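Local coordinates for ferulic acid esterase, AmCE1/Fae1A (Anaeromyces mucronatus, PDB 5CXX), which binds ferulic acid in its pocket and probably releases it by hydrolysing feruloyl esters, as an esterase of the alpha/beta-hydrolase fold, at residues A[92-97]-A[264-269]; A[31-34]-A[39-42]; A[162-167]-A[198-203]; A[215-220]-A[258-263]. All blocks are in the same frame, centred on the assembly; numbering follows the deposited sequence. Where two conformers were deposited one is given.

Interaction 1. Residues A[92-97]-A[264-269]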
loop_
_atom_site.group_PDB
_atom_site.type_symbol
_atom_site.label_atom_id
_atom_site.label_comp_id
_atom_site.label_asym_id
_atom_site.label_seq_id
_atom_site.Cartn_x
_atom_site.Cartn_y
_atom_site.Cartn_z
ATOM N N LYS A 92 -8.606 -12.765 6.253
ATOM C CA LYS A 92 -7.707 -13.840 6.681
ATOM C C LYS A 92 -6.715 -13.320 7.725
ATOM O O LYS A 92 -6.372 -12.107 7.715
ATOM C CB LYS A 92 -6.933 -14.375 5.485
ATOM C CG LYS A 92 -7.826 -14.904 4.344
ATOM C CD LYS A 92 -8.597 -16.110 4.852
ATOM C CE LYS A 92 -9.252 -16.867 3.680
ATOM N NZ LYS A 92 -8.166 -17.312 2.754
ATOM N N GLU A 93 -6.210 -14.229 8.570
ATOM C CA GLU A 93 -5.037 -13.877 9.403
ATOM C C GLU A 93 -3.853 -13.502 8.541
ATOM O O GLU A 93 -3.609 -14.127 7.519
ATOM C CB GLU A 93 -4.619 -15.052 10.293
ATOM C CG GLU A 93 -5.623 -15.430 11.314
ATOM C CD GLU A 93 -5.029 -16.388 12.332
ATOM O OE1 GLU A 93 -4.399 -17.375 11.914
ATOM O OE2 GLU A 93 -5.180 -16.143 13.537
ATOM N N MET A 94 -3.133 -12.458 8.917
ATOM C CA MET A 94 -2.059 -12.030 8.049
ATOM C C MET A 94 -0.975 -11.339 8.858
ATOM O O MET A 94 -1.195 -10.945 9.981
ATOM C CB MET A 94 -2.580 -11.026 6.951
ATOM C CG MET A 94 -3.218 -9.793 7.594
ATOM S SD MET A 94 -3.934 -8.649 6.364
ATOM C CE MET A 94 -5.360 -9.621 5.920
ATOM N N ILE A 95 0.194 -11.188 8.221
ATOM C CA ILE A 95 1.300 -10.352 8.734
ATOM C C ILE A 95 1.248 -9.002 8.016
ATOM O O ILE A 95 1.060 -8.985 6.785
ATOM C CB ILE A 95 2.638 -11.042 8.437
ATOM C CG1 ILE A 95 2.767 -12.357 9.293
ATOM C CG2 ILE A 95 3.795 -10.091 8.730
ATOM C CD1 ILE A 95 3.957 -13.196 8.828
ATOM N N ILE A 96 1.375 -7.899 8.744
ATOM C CA ILE A 96 1.382 -6.573 8.123
ATOM C C ILE A 96 2.784 -5.982 8.300
ATOM O O ILE A 96 3.350 -6.000 9.412
ATOM C CB ILE A 96 0.358 -5.644 8.822
ATOM C CG1 ILE A 96 -1.078 -6.219 8.725
ATOM C CG2 ILE A 96 0.406 -4.184 8.160
ATOM C CD1 ILE A 96 -1.966 -5.421 9.714
ATOM N N VAL A 97 3.367 -5.510 7.199
ATOM C CA VAL A 97 4.697 -4.869 7.233
ATOM C C VAL A 97 4.555 -3.409 6.826
ATOM O O VAL A 97 3.966 -3.110 5.788
ATOM C CB VAL A 97 5.676 -5.619 6.292
ATOM C CG1 VAL A 97 7.086 -4.902 6.244
ATOM C CG2 VAL A 97 5.838 -7.115 6.742
ATOM N N ASN A 264 -12.102 -1.685 2.514
ATOM C CA ASN A 264 -12.517 -2.481 1.356
ATOM C C ASN A 264 -11.420 -3.418 0.857
ATOM O O ASN A 264 -11.699 -4.575 0.475
ATOM C CB ASN A 264 -12.956 -1.507 0.252
ATOM C CG ASN A 264 -14.325 -0.928 0.508
ATOM O OD1 ASN A 264 -15.334 -1.599 0.247
ATOM N ND2 ASN A 264 -14.374 0.306 1.002
ATOM N N PHE A 265 -10.173 -2.957 0.874
ATOM C CA PHE A 265 -9.102 -3.784 0.373
ATOM C C PHE A 265 -8.924 -5.087 1.148
ATOM O O PHE A 265 -8.761 -6.167 0.581
ATOM C CB PHE A 265 -7.819 -2.948 0.381
ATOM C CG PHE A 265 -6.592 -3.639 -0.216
ATOM C CD1 PHE A 265 -6.569 -4.005 -1.580
ATOM C CD2 PHE A 265 -5.493 -3.888 0.585
ATOM C CE1 PHE A 265 -5.393 -4.593 -2.126
ATOM C CE2 PHE A 265 -4.350 -4.513 0.069
ATOM C CZ PHE A 265 -4.294 -4.846 -1.276
ATOM N N ILE A 266 -8.924 -4.983 2.484
ATOM C CA ILE A 266 -8.615 -6.164 3.312
ATOM C C ILE A 266 -9.753 -7.187 3.270
ATOM O O ILE A 266 -9.569 -8.368 3.541
ATOM C CB ILE A 266 -8.290 -5.696 4.763
ATOM C CG1 ILE A 266 -6.965 -4.921 4.747
ATOM C CG2 ILE A 266 -8.198 -6.912 5.752
ATOM C CD1 ILE A 266 -5.696 -5.739 4.407
ATOM N N GLN A 267 -10.950 -6.724 2.889
ATOM C CA GLN A 267 -12.022 -7.671 2.645
ATOM C C GLN A 267 -11.782 -8.546 1.414
ATOM O O GLN A 267 -12.466 -9.572 1.246
ATOM C CB GLN A 267 -13.342 -6.929 2.447
ATOM C CG GLN A 267 -13.932 -6.450 3.750
ATOM C CD GLN A 267 -15.199 -5.688 3.515
ATOM O OE1 GLN A 267 -16.258 -6.277 3.222
ATOM N NE2 GLN A 267 -15.114 -4.372 3.570
ATOM N N THR A 268 -10.862 -8.136 0.548
ATOM C CA THR A 268 -10.638 -8.907 -0.692
ATOM C C THR A 268 -9.364 -9.750 -0.661
ATOM O O THR A 268 -9.179 -10.634 -1.498
ATOM C CB THR A 268 -10.539 -8.004 -1.917
ATOM O OG1 THR A 268 -9.277 -7.326 -1.942
ATOM C CG2 THR A 268 -11.713 -7.025 -2.013
ATOM N N THR A 269 -8.459 -9.445 0.255
ATOM C CA THR A 269 -7.135 -10.055 0.127
ATOM C C THR A 269 -7.137 -11.527 0.509
ATOM O O THR A 269 -7.874 -11.974 1.417
ATOM C CB THR A 269 -6.086 -9.298 0.984
ATOM O OG1 THR A 269 -6.621 -9.007 2.278
ATOM C CG2 THR A 269 -5.730 -7.952 0.327
HETATM O O HOH W 1 -8.055 -10.856 3.967
#
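Ile266 and Thr269 meet Met94 and Lys92 where helix 255-266 of this alpha/beta-hydrolase fold packs beside the lead-in to strand 95-99. The contact is buried and has no direct hydrogen bond across it; it rests on apolar atoms and one water. Along segment 264-269, Phe265 comes first and faces the core: its ring lies against Ala151 and Cys153 of strand 150-155, and its O accepts both Thr268 N and Thr268 OG1. Ile266 then supplies the apolar half of the contact. Its CD1 touches Met94 SD at 3.9 Å, while CG2 approaches Met94 CE at the same 3.9 Å, so the two branches receive successive atoms of the thioether. Met94 offers them because its chain runs extended to SD and turns only at chi3 (73°), which swings CE toward Ile266 and Thr269. Ile266 also packs on Leu85 of helix 77-87. Thr268 OG1 uses an in-plane lone pair of Phe265 O at 2.8 Å, a bond back to the residue three positions earlier. Thr269 follows, its CG2 over one face of the Phe265 ring; its side chain crosses that of Met94 at about a right angle, with OG1 3.9 Å from CE. Lys92 touches Thr269 lightly, CG near its O; its NZ is hydrogen-bonded to Phe270 O. The polar link is water 1, which accepts from Lys92 N (3.0 Å) and Thr269 OG1 (2.9 Å) and donates to Ile266 O (2.9 Å) and Thr269 O (2.8 Å).

Interaction 2. Residues A[31-34]-A[39-42]. With SO4 (sulfate ion), chain E.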
loop_
_atom_site.group_PDB
_atom_site.type_symbol
_atom_site.label_atom_id
_atom_site.label_comp_id
_atom_site.label_asym_id
_atom_site.label_seq_id
_atom_site.Cartn_x
_atom_site.Cartn_y
_atom_site.Cartn_z
ATOM N N TYR A 31 17.386 -3.586 9.812
ATOM C CA TYR A 31 17.933 -4.596 8.895
ATOM C C TYR A 31 18.820 -3.887 7.863
ATOM O O TYR A 31 18.657 -2.669 7.586
ATOM C CB TYR A 31 16.822 -5.413 8.166
ATOM C CG TYR A 31 16.026 -4.547 7.211
ATOM C CD1 TYR A 31 14.974 -3.746 7.692
ATOM C CD2 TYR A 31 16.381 -4.485 5.856
ATOM C CE1 TYR A 31 14.234 -2.865 6.795
ATOM C CE2 TYR A 31 15.641 -3.654 4.963
ATOM C CZ TYR A 31 14.623 -2.829 5.462
ATOM O OH TYR A 31 13.968 -2.032 4.530
ATOM N N TYR A 32 19.791 -4.597 7.308
ATOM C CA TYR A 32 20.696 -3.916 6.373
ATOM C C TYR A 32 20.186 -4.043 4.934
ATOM O O TYR A 32 19.872 -5.145 4.528
ATOM C CB TYR A 32 22.146 -4.493 6.470
ATOM C CG TYR A 32 23.127 -3.714 5.619
ATOM C CD1 TYR A 32 23.710 -2.529 6.080
ATOM C CD2 TYR A 32 23.401 -4.098 4.302
ATOM C CE1 TYR A 32 24.521 -1.776 5.259
ATOM C CE2 TYR A 32 24.190 -3.389 3.486
ATOM C CZ TYR A 32 24.791 -2.171 3.967
ATOM O OH TYR A 32 25.622 -1.447 3.154
ATOM N N SER A 33 20.216 -2.937 4.201
ATOM C CA SER A 33 19.785 -2.937 2.775
ATOM C C SER A 33 20.982 -2.722 1.844
ATOM O O SER A 33 21.627 -1.672 1.858
ATOM C CB SER A 33 18.789 -1.795 2.551
ATOM O OG SER A 33 18.645 -1.614 1.114
ATOM N N LYS A 34 21.231 -3.731 1.000
ATOM C CA LYS A 34 22.204 -3.538 -0.069
ATOM C C LYS A 34 21.746 -2.512 -1.141
ATOM O O LYS A 34 22.576 -2.120 -1.967
ATOM C CB LYS A 34 22.557 -4.869 -0.755
ATOM C CG LYS A 34 21.364 -5.508 -1.421
ATOM C CD LYS A 34 21.770 -6.926 -1.948
ATOM C CE LYS A 34 20.542 -7.577 -2.609
ATOM N NZ LYS A 34 20.883 -9.017 -2.907
ATOM N N GLU A 39 21.678 0.690 7.021
ATOM C CA GLU A 39 20.682 0.092 7.927
ATOM C C GLU A 39 19.367 0.847 7.865
ATOM O O GLU A 39 19.350 2.088 7.880
ATOM C CB GLU A 39 21.196 0.085 9.377
ATOM C CG GLU A 39 22.470 -0.706 9.605
ATOM C CD GLU A 39 22.264 -2.220 9.730
ATOM O OE1 GLU A 39 21.114 -2.674 9.860
ATOM O OE2 GLU A 39 23.274 -2.969 9.720
ATOM N N ARG A 40 18.277 0.107 7.689
ATOM C CA ARG A 40 16.950 0.700 7.574
ATOM C C ARG A 40 16.009 0.117 8.624
ATOM O O ARG A 40 16.360 -0.832 9.323
ATOM C CB ARG A 40 16.381 0.474 6.172
ATOM C CG ARG A 40 17.376 0.707 5.047
ATOM C CD ARG A 40 16.682 0.726 3.695
ATOM N NE ARG A 40 15.892 1.939 3.502
ATOM C CZ ARG A 40 14.564 1.969 3.472
ATOM N NH1 ARG A 40 13.869 0.849 3.622
ATOM N NH2 ARG A 40 13.928 3.119 3.293
ATOM N N LYS A 41 14.813 0.689 8.732
ATOM C CA LYS A 41 13.816 0.201 9.699
ATOM C C LYS A 41 12.502 -0.115 9.013
ATOM O O LYS A 41 12.145 0.525 8.013
ATOM C CB LYS A 41 13.550 1.252 10.769
ATOM C CG LYS A 41 14.863 1.456 11.728
ATOM C CD LYS A 41 14.632 2.423 12.876
ATOM C CE LYS A 41 15.762 2.352 13.916
ATOM N NZ LYS A 41 17.051 2.073 13.257
ATOM N N MET A 42 11.793 -1.106 9.565
ATOM C CA MET A 42 10.403 -1.370 9.134
ATOM C C MET A 42 9.654 -1.874 10.378
ATOM O O MET A 42 10.271 -2.452 11.279
ATOM C CB MET A 42 10.281 -2.441 8.003
ATOM C CG MET A 42 10.946 -3.776 8.384
ATOM S SD MET A 42 10.899 -4.735 6.833
ATOM C CE MET A 42 11.827 -6.223 7.332
HETATM S S SO4 E . 20.363 -8.329 8.581
HETATM O O1 SO4 E . 19.707 -8.867 7.351
HETATM O O2 SO4 E . 20.491 -6.902 8.510
HETATM O O3 SO4 E . 21.693 -8.926 8.611
HETATM O O4 SO4 E . 19.665 -8.651 9.851
HETATM O O HOH W 2 11.738 -0.507 5.451
#
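With chi1 at 67°, Tyr31 holds its ring between its own backbone N and carbonyl carbon and lays it alongside Arg40, whose chain bends at chi3 (72°) to bring the guanidinium back to the phenol oxygen. Arg40 NH1 donates to Tyr31 OH at 3.0 Å; the partner lies at the guanidinium edge, near its plane, but the N-H...O angle of 140° makes the bond bent. Glu128 and a donated bond from water 2 also grip this hydroxyl, and NH2 of Arg40 is taken by the carbonyls of Asp100 and Tyr102. Beneath these polar ends, Arg40 CB makes an off-centre CH-pi contact, 4.3 Å from the Tyr31 ring centroid. Met42 crosses the same ring at about a right angle, its SD 4.6 Å from the centroid in an oblique Met-aromatic contact. The backbones are joined by Arg40 N to Tyr31 O (2.8 Å) and Tyr31 N to Arg40 O (3.0 Å), the two bonds of a hydrogen-bonded antiparallel pair. Tyr32 N turns outward and donates to O2 of a sulfate at 2.7 Å, an ion probably left from crystallisation. Tyr31, Ser33 and Met42 pack on helix 125-140; this antiparallel pairing of consecutive strands 26-33 and 38-45 is a beta hairpin at the margin of the main sheet.

Interaction 3. Residues A[162-167]-A[198-203]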
loop_
_atom_site.group_PDB
_atom_site.type_symbol
_atom_site.label_atom_id
_atom_site.label_comp_id
_atom_site.label_asym_id
_atom_site.label_seq_id
_atom_site.Cartn_x
_atom_site.Cartn_y
_atom_site.Cartn_z
ATOM N N SER A 162 2.744 1.709 -4.794
ATOM C CA SER A 162 2.064 0.394 -4.818
ATOM C C SER A 162 1.528 0.056 -6.204
ATOM O O SER A 162 1.635 -1.090 -6.664
ATOM C CB SER A 162 0.898 0.360 -3.817
ATOM O OG SER A 162 1.374 0.419 -2.497
ATOM N N LEU A 163 0.942 1.050 -6.890
ATOM C CA LEU A 163 0.410 0.769 -8.225
ATOM C C LEU A 163 1.542 0.485 -9.222
ATOM O O LEU A 163 1.432 -0.417 -10.061
ATOM C CB LEU A 163 -0.387 1.978 -8.762
ATOM C CG LEU A 163 -1.782 2.061 -8.157
ATOM C CD1 LEU A 163 -2.425 3.469 -8.445
ATOM C CD2 LEU A 163 -2.711 0.951 -8.745
ATOM N N TYR A 164 2.630 1.260 -9.109
ATOM C CA TYR A 164 3.760 1.064 -10.018
ATOM C C TYR A 164 4.313 -0.358 -9.857
ATOM O O TYR A 164 4.546 -1.084 -10.838
ATOM C CB TYR A 164 4.823 2.136 -9.706
ATOM C CG TYR A 164 6.125 1.962 -10.444
ATOM C CD1 TYR A 164 6.170 2.020 -11.835
ATOM C CD2 TYR A 164 7.297 1.856 -9.718
ATOM C CE1 TYR A 164 7.389 1.898 -12.497
ATOM C CE2 TYR A 164 8.549 1.735 -10.391
ATOM C CZ TYR A 164 8.546 1.724 -11.767
ATOM O OH TYR A 164 9.765 1.632 -12.428
ATOM N N ILE A 165 4.592 -0.727 -8.602
ATOM C CA ILE A 165 5.195 -2.031 -8.379
ATOM C C ILE A 165 4.201 -3.130 -8.715
ATOM O O ILE A 165 4.539 -4.180 -9.322
ATOM C CB ILE A 165 5.701 -2.144 -6.920
ATOM C CG1 ILE A 165 6.848 -1.153 -6.657
ATOM C CG2 ILE A 165 6.159 -3.612 -6.677
ATOM C CD1 ILE A 165 7.139 -1.028 -5.119
ATOM N N GLY A 166 2.939 -2.959 -8.295
ATOM C CA GLY A 166 1.909 -3.996 -8.492
ATOM C C GLY A 166 1.630 -4.258 -9.968
ATOM O O GLY A 166 1.246 -5.400 -10.303
ATOM N N TYR A 167 1.797 -3.246 -10.833
ATOM C CA TYR A 167 1.570 -3.507 -12.250
ATOM C C TYR A 167 2.879 -3.905 -12.937
ATOM O O TYR A 167 2.834 -4.839 -13.805
ATOM C CB TYR A 167 0.906 -2.298 -12.964
ATOM C CG TYR A 167 -0.589 -2.373 -12.744
ATOM C CD1 TYR A 167 -1.153 -1.815 -11.589
ATOM C CD2 TYR A 167 -1.418 -3.000 -13.681
ATOM C CE1 TYR A 167 -2.531 -1.909 -11.350
ATOM C CE2 TYR A 167 -2.808 -3.136 -13.456
ATOM C CZ TYR A 167 -3.346 -2.563 -12.280
ATOM O OH TYR A 167 -4.710 -2.732 -12.082
ATOM N N GLY A 198 6.577 11.084 -15.786
ATOM C CA GLY A 198 5.921 9.788 -15.760
ATOM C C GLY A 198 6.969 8.673 -15.620
ATOM O O GLY A 198 7.997 8.676 -16.329
ATOM N N LEU A 199 6.702 7.711 -14.738
ATOM C CA LEU A 199 7.535 6.538 -14.720
ATOM C C LEU A 199 7.394 5.687 -15.965
ATOM O O LEU A 199 8.350 5.044 -16.409
ATOM C CB LEU A 199 7.168 5.710 -13.497
ATOM C CG LEU A 199 7.420 6.408 -12.133
ATOM C CD1 LEU A 199 6.848 5.617 -10.932
ATOM C CD2 LEU A 199 8.898 6.676 -11.896
ATOM N N ILE A 200 6.176 5.684 -16.509
ATOM C CA ILE A 200 5.833 4.891 -17.676
ATOM C C ILE A 200 4.870 5.731 -18.515
ATOM O O ILE A 200 4.288 6.687 -17.993
ATOM C CB ILE A 200 5.173 3.542 -17.308
ATOM C CG1 ILE A 200 3.996 3.763 -16.371
ATOM C CG2 ILE A 200 6.286 2.644 -16.651
ATOM C CD1 ILE A 200 3.223 2.468 -15.970
ATOM N N SER A 201 4.638 5.342 -19.765
ATOM C CA SER A 201 3.571 5.974 -20.516
ATOM C C SER A 201 2.190 5.438 -20.066
ATOM O O SER A 201 2.079 4.385 -19.445
ATOM C CB SER A 201 3.745 5.710 -22.002
ATOM O OG SER A 201 3.513 4.315 -22.265
ATOM N N GLU A 202 1.122 6.125 -20.450
ATOM C CA GLU A 202 -0.203 5.613 -20.151
ATOM C C GLU A 202 -0.444 4.210 -20.754
ATOM O O GLU A 202 -0.958 3.341 -20.087
ATOM C CB GLU A 202 -1.236 6.630 -20.673
ATOM C CG GLU A 202 -1.171 7.934 -19.841
ATOM C CD GLU A 202 -2.241 8.944 -20.225
ATOM O OE1 GLU A 202 -2.878 8.765 -21.298
ATOM O OE2 GLU A 202 -2.428 9.945 -19.490
ATOM N N ASP A 203 -0.052 4.002 -22.018
ATOM C CA ASP A 203 -0.270 2.680 -22.651
ATOM C C ASP A 203 0.495 1.578 -21.955
ATOM O O ASP A 203 0.107 0.399 -22.055
ATOM C CB ASP A 203 0.111 2.728 -24.144
ATOM C CG ASP A 203 -0.973 3.326 -24.972
ATOM O OD1 ASP A 203 -2.142 3.407 -24.522
ATOM O OD2 ASP A 203 -0.668 3.731 -26.104
HETATM O O HOH W 3 9.840 2.564 -15.376
#
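Leu199 lays its CD1 methyl on the ring of Tyr164, joining helix 157-168, which in the alpha/beta-hydrolase fold follows the probable nucleophile elbow, to the loop between strands 194-196 and 213-219. The ring projects from the helix because its CG stands opposite the backbone N (chi1 173°). Leu199 reaches it with CG beside its own N and a nearly straight chi2 (172°) that extends CD1 over the face. The methyl lies 3.8 Å from the ring centroid and only 14° off the normal, a true CH-pi contact, while Leu199 CB covers the rim at CE1 (3.9 Å). The two side chains cross at about a right angle. Ile200 comes from another direction: its CG2 sits at the ring edge, a looser 4.4 Å from Tyr164 CE1. Tyr164 also packs on Ile126 of helix 125-140. The Leu199 side chain lies about 9 Å from the bound ferulic acid, too far for direct contact. With an alanine here in place of Tyr164, Leu199 would probably be left without the ring under its methyl and the loop without its water-mediated tie to the helix. That tie is water 3, 3.1 Å from Tyr164 OH and donating to Leu199 O at 3.1 Å.

Interaction 4. Residues A[215-220]-A[258-263]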
loop_
_atom_site.group_PDB
_atom_site.type_symbol
_atom_site.label_atom_id
_atom_site.label_comp_id
_atom_site.label_asym_id
_atom_site.label_seq_id
_atom_site.Cartn_x
_atom_site.Cartn_y
_atom_site.Cartn_z
ATOM N N LEU A 215 -7.281 -2.096 -6.424
ATOM C CA LEU A 215 -8.318 -1.214 -5.873
ATOM C C LEU A 215 -7.743 0.148 -5.715
ATOM O O LEU A 215 -6.643 0.281 -5.165
ATOM C CB LEU A 215 -8.804 -1.725 -4.520
ATOM C CG LEU A 215 -9.857 -0.900 -3.744
ATOM C CD1 LEU A 215 -10.749 -1.817 -2.864
ATOM C CD2 LEU A 215 -9.232 0.261 -2.873
ATOM N N ILE A 216 -8.505 1.168 -6.100
ATOM C CA ILE A 216 -8.060 2.550 -5.995
ATOM C C ILE A 216 -9.203 3.353 -5.385
ATOM O O ILE A 216 -10.374 3.184 -5.791
ATOM C CB ILE A 216 -7.756 3.163 -7.376
ATOM C CG1 ILE A 216 -6.698 2.376 -8.096
ATOM C CG2 ILE A 216 -7.303 4.635 -7.195
ATOM C CD1 ILE A 216 -6.467 2.925 -9.555
ATOM N N ASP A 217 -8.883 4.213 -4.386
ATOM C CA ASP A 217 -9.894 5.178 -3.927
ATOM C C ASP A 217 -9.301 6.548 -3.767
ATOM O O ASP A 217 -8.070 6.755 -3.938
ATOM C CB ASP A 217 -10.652 4.724 -2.616
ATOM C CG ASP A 217 -9.915 5.085 -1.284
ATOM O OD1 ASP A 217 -8.691 5.131 -1.275
ATOM O OD2 ASP A 217 -10.618 5.326 -0.263
ATOM N N CYS A 218 -10.187 7.491 -3.495
ATOM C CA CYS A 218 -9.764 8.869 -3.220
ATOM C C CYS A 218 -10.936 9.642 -2.661
ATOM O O CYS A 218 -12.080 9.383 -3.058
ATOM C CB CYS A 218 -9.267 9.572 -4.517
ATOM S SG CYS A 218 -8.387 11.152 -4.198
ATOM N N GLY A 219 -10.691 10.604 -1.752
ATOM C CA GLY A 219 -11.710 11.568 -1.396
ATOM C C GLY A 219 -12.169 12.364 -2.630
ATOM O O GLY A 219 -11.413 12.584 -3.583
ATOM N N THR A 220 -13.382 12.885 -2.584
ATOM C CA THR A 220 -13.865 13.743 -3.697
ATOM C C THR A 220 -13.192 15.136 -3.615
ATOM O O THR A 220 -13.202 15.880 -4.583
ATOM C CB THR A 220 -15.370 13.956 -3.662
ATOM O OG1 THR A 220 -15.722 14.408 -2.361
ATOM C CG2 THR A 220 -16.102 12.603 -3.954
ATOM N N ILE A 258 -8.260 7.057 3.728
ATOM C CA ILE A 258 -7.395 5.915 3.948
ATOM C C ILE A 258 -8.167 4.751 4.524
ATOM O O ILE A 258 -8.064 3.642 3.991
ATOM C CB ILE A 258 -6.242 6.262 4.915
ATOM C CG1 ILE A 258 -5.323 7.328 4.259
ATOM C CG2 ILE A 258 -5.440 4.969 5.276
ATOM C CD1 ILE A 258 -4.382 7.974 5.266
ATOM N N SER A 259 -8.935 5.004 5.603
ATOM C CA SER A 259 -9.618 3.861 6.264
ATOM C C SER A 259 -10.650 3.244 5.317
ATOM O O SER A 259 -10.792 2.005 5.292
ATOM C CB SER A 259 -10.265 4.244 7.599
ATOM O OG SER A 259 -11.247 5.235 7.393
ATOM N N ALA A 260 -11.319 4.074 4.490
ATOM C CA ALA A 260 -12.275 3.465 3.541
ATOM C C ALA A 260 -11.546 2.535 2.566
ATOM O O ALA A 260 -12.044 1.427 2.226
ATOM C CB ALA A 260 -13.046 4.551 2.762
ATOM N N GLY A 261 -10.367 2.975 2.108
ATOM C CA GLY A 261 -9.618 2.163 1.163
ATOM C C GLY A 261 -9.166 0.842 1.803
ATOM O O GLY A 261 -9.349 -0.224 1.257
ATOM N N PHE A 262 -8.543 0.946 2.980
ATOM C CA PHE A 262 -8.006 -0.261 3.618
ATOM C C PHE A 262 -9.096 -1.245 4.021
ATOM O O PHE A 262 -8.963 -2.485 3.902
ATOM C CB PHE A 262 -7.201 0.165 4.848
ATOM C CG PHE A 262 -6.231 -0.881 5.348
ATOM C CD1 PHE A 262 -5.276 -1.462 4.485
ATOM C CD2 PHE A 262 -6.206 -1.199 6.716
ATOM C CE1 PHE A 262 -4.348 -2.410 4.968
ATOM C CE2 PHE A 262 -5.277 -2.128 7.199
ATOM C CZ PHE A 262 -4.352 -2.715 6.339
ATOM N N TYR A 263 -10.221 -0.708 4.514
ATOM C CA TYR A 263 -11.380 -1.543 4.866
ATOM C C TYR A 263 -11.887 -2.347 3.667
ATOM O O TYR A 263 -12.108 -3.572 3.779
ATOM C CB TYR A 263 -12.492 -0.617 5.395
ATOM C CG TYR A 263 -13.842 -1.270 5.639
ATOM C CD1 TYR A 263 -14.021 -2.204 6.661
ATOM C CD2 TYR A 263 -14.960 -0.915 4.847
ATOM C CE1 TYR A 263 -15.253 -2.768 6.931
ATOM C CE2 TYR A 263 -16.222 -1.484 5.120
ATOM C CZ TYR A 263 -16.347 -2.409 6.157
ATOM O OH TYR A 263 -17.590 -2.948 6.424
#
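Asp217 overlaps Gly261 with the whole flat end of its side chain: CG lies 3.8 Å from Gly261 CA, and OD2 is 3.6 Å from the same carbon. OD2 also comes within 3.3 Å of Gly261 N, but the angle at the N-H is poor, so this approach is packing and not a hydrogen bond. At chi1 85° the carboxylate is raised from the strand toward the helix, with OD2 also near Ala260 CB (4.0 Å). The absence of a side chain at Gly261 is what admits it: a beta carbon there would fall 2.9 Å from Asp217 OD1, a clash. The geometry is that of a helix laid on the sheet of an alpha/beta-hydrolase: helix 258-263, part of helix 255-266, runs nearly antiparallel to strand 215-219, part of strand 213-219 (161° between directions). The axes of these two short segments come as close as 8.1 Å, nearer than the roughly 10 Å usual for a helix on a sheet, which fits a glycine at the crossing. Asp217 is buried, with Phe179 of strand 175-179 and Phe246 and Val248 of strand 244-248 around it, surroundings that may favour its neutral form. Replacing it with an alanine here would probably open a gap over Gly261 and leave that part of the helix without its nearest strand contact. Two residues earlier on the same face, Leu215 sends CD2 to Gly261 O at 4.2 Å. Phe262 leaves the helix away from 215-220, and its ring stacks on that of Tyr61 in strand 58-62 of the same sheet.

How the interactions relate
Interactions 1 and 4 are buried and share helix 255-266, set on the same sheet: Leu215 CD1 of 215-220 packs against Asn264 CB at 3.8 Å. Yet one rests on a thioether and a four-bonded water, the other on a carboxylate over a glycine. Interaction 2 lies at the sheet margin, partly buried, and alone has direct hydrogen bonds across its segments; it meets interaction 1 through Met42 SD and Val97 CG1, in neighbouring strands. Interaction 3 is a surface contact of methyl, ring and water, touching interaction 4 through Leu163 CD1 and Ile216 CD1. Interactions 2 and 4 stand on opposite sides of the chain's centre, their own centres 29 Å apart.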